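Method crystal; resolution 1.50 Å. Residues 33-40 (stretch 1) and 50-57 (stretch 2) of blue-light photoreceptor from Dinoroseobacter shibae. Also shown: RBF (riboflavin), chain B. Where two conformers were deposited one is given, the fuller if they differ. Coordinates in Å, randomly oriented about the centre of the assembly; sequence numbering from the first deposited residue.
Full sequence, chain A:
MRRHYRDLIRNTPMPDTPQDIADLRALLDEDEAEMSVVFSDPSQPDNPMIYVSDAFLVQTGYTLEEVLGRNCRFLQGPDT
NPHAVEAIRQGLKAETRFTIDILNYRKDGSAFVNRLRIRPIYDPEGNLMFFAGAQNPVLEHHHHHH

Stretch 1 33-40: AEMSVVFS
Stretch 2 50-57: IYVSDAFL

The strand that carries Val38 and Phe39 runs antiparallel to the short strand of Tyr51 and Val52, after which stretch 2 turns into a helix at 54-57. The register pairs Phe39 with Tyr51 (CA-CA 5.2 Å, hydrogen-bonded pair) and Val38 with Val52 (CA-CA 4.3 Å, non-hydrogen-bonded pair); together the stretches bury 503 Å².

Ile50 (phi/psi -108/-10) sits at a corner of the chain. Its N donates to Phe39 O at 2.8 Å, and its p, t side chain is buried, with CG1 4.3 Å from Phe39 CB, an aliphatic side chain suited to a buried site.

Tyr51 (-153/136) is extended. Its O accepts from Phe39 N at 2.9 Å, while Tyr51 N makes only a weak bond to Phe39 O, at 3.4 Å, and that oxygen also accepts from Ile50 N. The Tyr51 O also approaches Val38 CA at 3.2 Å in a CA-H...O contact. Tyr51 (chi1 t, chi2 -83°) and Phe39 (chi1 m, chi2 -84°) share one face of the sheet. Their rings meet obliquely, centroids 5.6 Å apart and planes at 56°, with Tyr51 CD1 3.5 Å from Phe39 CD2, near the plane of the Phe39 ring. Two aromatic side chains thus meet on this face, Phe39 buried and Tyr51 partly exposed.

Val52 (-136/143, m) shares the other face with Val38 (-139/157, m). Beta-branched residues favour such extended backbones, and Val38 CG1 and Val52 CG1 pack at 3.7 Å. Val38 CG2 also reaches riboflavin C6 at 3.5 Å.

Ser53 (-78/161, p) follows the strand and takes the N-cap position right before the helix. Its N donates to Val37 O at 2.9 Å. A small hydroxyl suits this N-cap: its CA-to-CB bond points toward stretch 1, and Ser53 OG donates to Met35 O at 2.9 Å and accepts the capping bond from Phe56 N at 3.3 Å, so one atom ties the helix start to the loop before the strand.

Asp54, exposed and directed away, makes no contact with stretch 1. Helical Ala55 (-63/-35) points toward stretch 1, its CB 3.5 Å from Met35 O and 3.6 Å from Ser36 N; the short methyl fits against backbone here.

Phe56 (-63/-47, chi1 t, chi2 -87°) is buried. Val38 CG1 lies over one face of its ring, 3.8 Å from the centroid and 28° off the normal, a CH-pi contact. Ser36 CA lies 4.1 Å from Phe56 CA, and Ser36 (t) places OG 3.2 Å from that same Phe56 CA. Leu57 continues the helix, its N donating to Ser53 O at 3.2 Å, without touching stretch 1.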

# COMPACT_ATOMS: atom_id res chain seq x y z
N ALA A 33 -6.65 -14.11 9.97
CA ALA A 33 -5.34 -14.41 10.56
C ALA A 33 -4.89 -15.87 10.41
O ALA A 33 -3.71 -16.12 10.11
CB ALA A 33 -5.30 -13.99 12.03
N GLU A 34 -5.79 -16.83 10.61
CA GLU A 34 -5.40 -18.24 10.46
C GLU A 34 -5.66 -18.75 9.05
O GLU A 34 -5.68 -19.96 8.80
CB GLU A 34 -6.18 -19.12 11.43
CG GLU A 34 -7.60 -19.50 11.01
CD GLU A 34 -8.65 -18.52 11.47
OE1 GLU A 34 -8.38 -17.29 11.41
OE2 GLU A 34 -9.73 -18.98 11.91
N MET A 35 -5.91 -17.85 8.11
CA MET A 35 -6.40 -18.33 6.88
C MET A 35 -5.39 -18.18 5.79
O MET A 35 -4.35 -17.47 5.88
CB MET A 35 -7.68 -17.60 6.46
CG MET A 35 -8.89 -17.76 7.35
SD MET A 35 -10.25 -16.91 6.53
CE MET A 35 -10.66 -18.06 5.21
N SER A 36 -5.75 -18.82 4.71
CA SER A 36 -5.30 -18.45 3.41
C SER A 36 -5.86 -17.06 3.12
O SER A 36 -7.11 -16.84 3.05
CB SER A 36 -5.85 -19.45 2.41
OG SER A 36 -5.40 -19.18 1.12
N VAL A 37 -4.95 -16.10 3.00
CA VAL A 37 -5.34 -14.76 2.64
C VAL A 37 -4.28 -14.13 1.75
O VAL A 37 -3.08 -14.43 1.87
CB VAL A 37 -5.61 -13.94 3.89
CG1 VAL A 37 -4.32 -13.66 4.61
CG2 VAL A 37 -6.35 -12.66 3.53
N VAL A 38 -4.74 -13.28 0.83
CA VAL A 38 -3.85 -12.64 -0.13
C VAL A 38 -4.27 -11.18 -0.30
O VAL A 38 -5.42 -10.82 -0.02
CB VAL A 38 -3.90 -13.33 -1.51
CG1 VAL A 38 -3.69 -14.85 -1.36
CG2 VAL A 38 -5.23 -13.08 -2.18
N PHE A 39 -3.33 -10.34 -0.73
CA PHE A 39 -3.68 -8.97 -1.17
C PHE A 39 -3.19 -8.79 -2.59
O PHE A 39 -2.09 -9.23 -2.91
CB PHE A 39 -3.00 -7.90 -0.30
CG PHE A 39 -3.39 -7.96 1.13
CD1 PHE A 39 -4.54 -7.33 1.55
CD2 PHE A 39 -2.60 -8.60 2.06
CE1 PHE A 39 -4.92 -7.36 2.87
CE2 PHE A 39 -2.96 -8.63 3.39
CZ PHE A 39 -4.13 -8.00 3.79
N SER A 40 -4.00 -8.15 -3.42
CA SER A 40 -3.62 -7.80 -4.78
C SER A 40 -3.53 -6.28 -4.90
O SER A 40 -4.11 -5.54 -4.10
CB SER A 40 -4.62 -8.33 -5.82
OG SER A 40 -5.80 -7.49 -5.84
N ILE A 50 0.43 -9.20 -4.23
CA ILE A 50 1.63 -8.59 -3.64
C ILE A 50 1.94 -9.18 -2.27
O ILE A 50 3.02 -8.94 -1.73
CB ILE A 50 1.52 -7.06 -3.57
CG1 ILE A 50 0.34 -6.63 -2.69
CG2 ILE A 50 1.48 -6.49 -5.01
CD1 ILE A 50 0.42 -5.20 -2.20
N TYR A 51 1.01 -9.97 -1.73
CA TYR A 51 1.21 -10.67 -0.46
C TYR A 51 0.34 -11.92 -0.44
O TYR A 51 -0.83 -11.87 -0.84
CB TYR A 51 0.82 -9.77 0.73
CG TYR A 51 0.75 -10.56 2.02
CD1 TYR A 51 -0.40 -11.29 2.37
CD2 TYR A 51 1.83 -10.61 2.89
CE1 TYR A 51 -0.46 -12.04 3.51
CE2 TYR A 51 1.77 -11.34 4.06
CZ TYR A 51 0.62 -12.05 4.36
OH TYR A 51 0.56 -12.81 5.51
N VAL A 52 0.91 -13.04 0.01
CA VAL A 52 0.11 -14.23 0.28
C VAL A 52 0.56 -14.82 1.62
O VAL A 52 1.76 -14.80 1.97
CB VAL A 52 0.24 -15.31 -0.84
CG1 VAL A 52 -0.12 -14.75 -2.23
CG2 VAL A 52 1.65 -15.91 -0.87
N SER A 53 -0.38 -15.34 2.39
CA SER A 53 -0.05 -15.93 3.67
C SER A 53 0.55 -17.34 3.47
O SER A 53 0.40 -17.97 2.41
CB SER A 53 -1.28 -16.02 4.57
OG SER A 53 -2.16 -17.01 4.07
N ASP A 54 1.24 -17.82 4.49
CA ASP A 54 1.82 -19.15 4.37
C ASP A 54 0.72 -20.18 4.22
O ASP A 54 0.87 -21.15 3.49
CB ASP A 54 2.72 -19.45 5.56
CG ASP A 54 4.13 -18.93 5.35
OD1 ASP A 54 4.41 -18.38 4.26
OD2 ASP A 54 4.96 -19.11 6.27
N ALA A 55 -0.44 -19.97 4.84
CA ALA A 55 -1.55 -20.92 4.68
C ALA A 55 -2.01 -21.00 3.23
O ALA A 55 -2.41 -22.08 2.76
CB ALA A 55 -2.74 -20.55 5.61
N PHE A 56 -1.97 -19.88 2.51
CA PHE A 56 -2.31 -19.91 1.09
C PHE A 56 -1.33 -20.80 0.34
O PHE A 56 -1.75 -21.62 -0.46
CB PHE A 56 -2.27 -18.47 0.51
CG PHE A 56 -2.47 -18.41 -0.99
CD1 PHE A 56 -1.38 -18.53 -1.86
CD2 PHE A 56 -3.74 -18.21 -1.53
CE1 PHE A 56 -1.55 -18.47 -3.23
CE2 PHE A 56 -3.92 -18.12 -2.91
CZ PHE A 56 -2.82 -18.28 -3.77
N LEU A 57 -0.04 -20.61 0.60
CA LEU A 57 0.98 -21.37 -0.14
C LEU A 57 0.85 -22.84 0.19
O LEU A 57 1.03 -23.69 -0.69
CB LEU A 57 2.37 -20.85 0.21
CG LEU A 57 2.66 -19.42 -0.29
CD1 LEU A 57 3.94 -18.85 0.35
CD2 LEU A 57 2.72 -19.40 -1.80
N1 RBF B . -9.58 -16.45 -8.21
C2 RBF B . -9.63 -17.76 -7.84
O2 RBF B . -10.05 -18.58 -8.69
N3 RBF B . -9.25 -18.21 -6.62
C4 RBF B . -8.83 -17.38 -5.67
O4 RBF B . -8.51 -17.75 -4.53
C4A RBF B . -8.75 -15.95 -6.00
N5 RBF B . -8.33 -15.05 -5.09
C5A RBF B . -8.33 -13.72 -5.39
C6 RBF B . -7.93 -12.79 -4.42
C7 RBF B . -7.90 -11.42 -4.71
C7M RBF B . -7.48 -10.41 -3.69
C8 RBF B . -8.33 -10.98 -6.06
C8M RBF B . -8.32 -9.50 -6.43
C9 RBF B . -8.74 -11.90 -7.01
C9A RBF B . -8.74 -13.27 -6.73
N10 RBF B . -9.12 -14.20 -7.68
C10 RBF B . -9.18 -15.54 -7.32
C1' RBF B . -9.67 -13.81 -9.00
C2' RBF B . -8.68 -13.67 -10.11
O2' RBF B . -7.46 -13.12 -9.57
C3' RBF B . -9.28 -12.79 -11.22
O3' RBF B . -9.65 -11.55 -10.65
C4' RBF B . -10.53 -13.44 -11.83
O4' RBF B . -10.08 -14.60 -12.52
C5' RBF B . -11.29 -12.50 -12.77
O5' RBF B . -10.37 -11.90 -13.70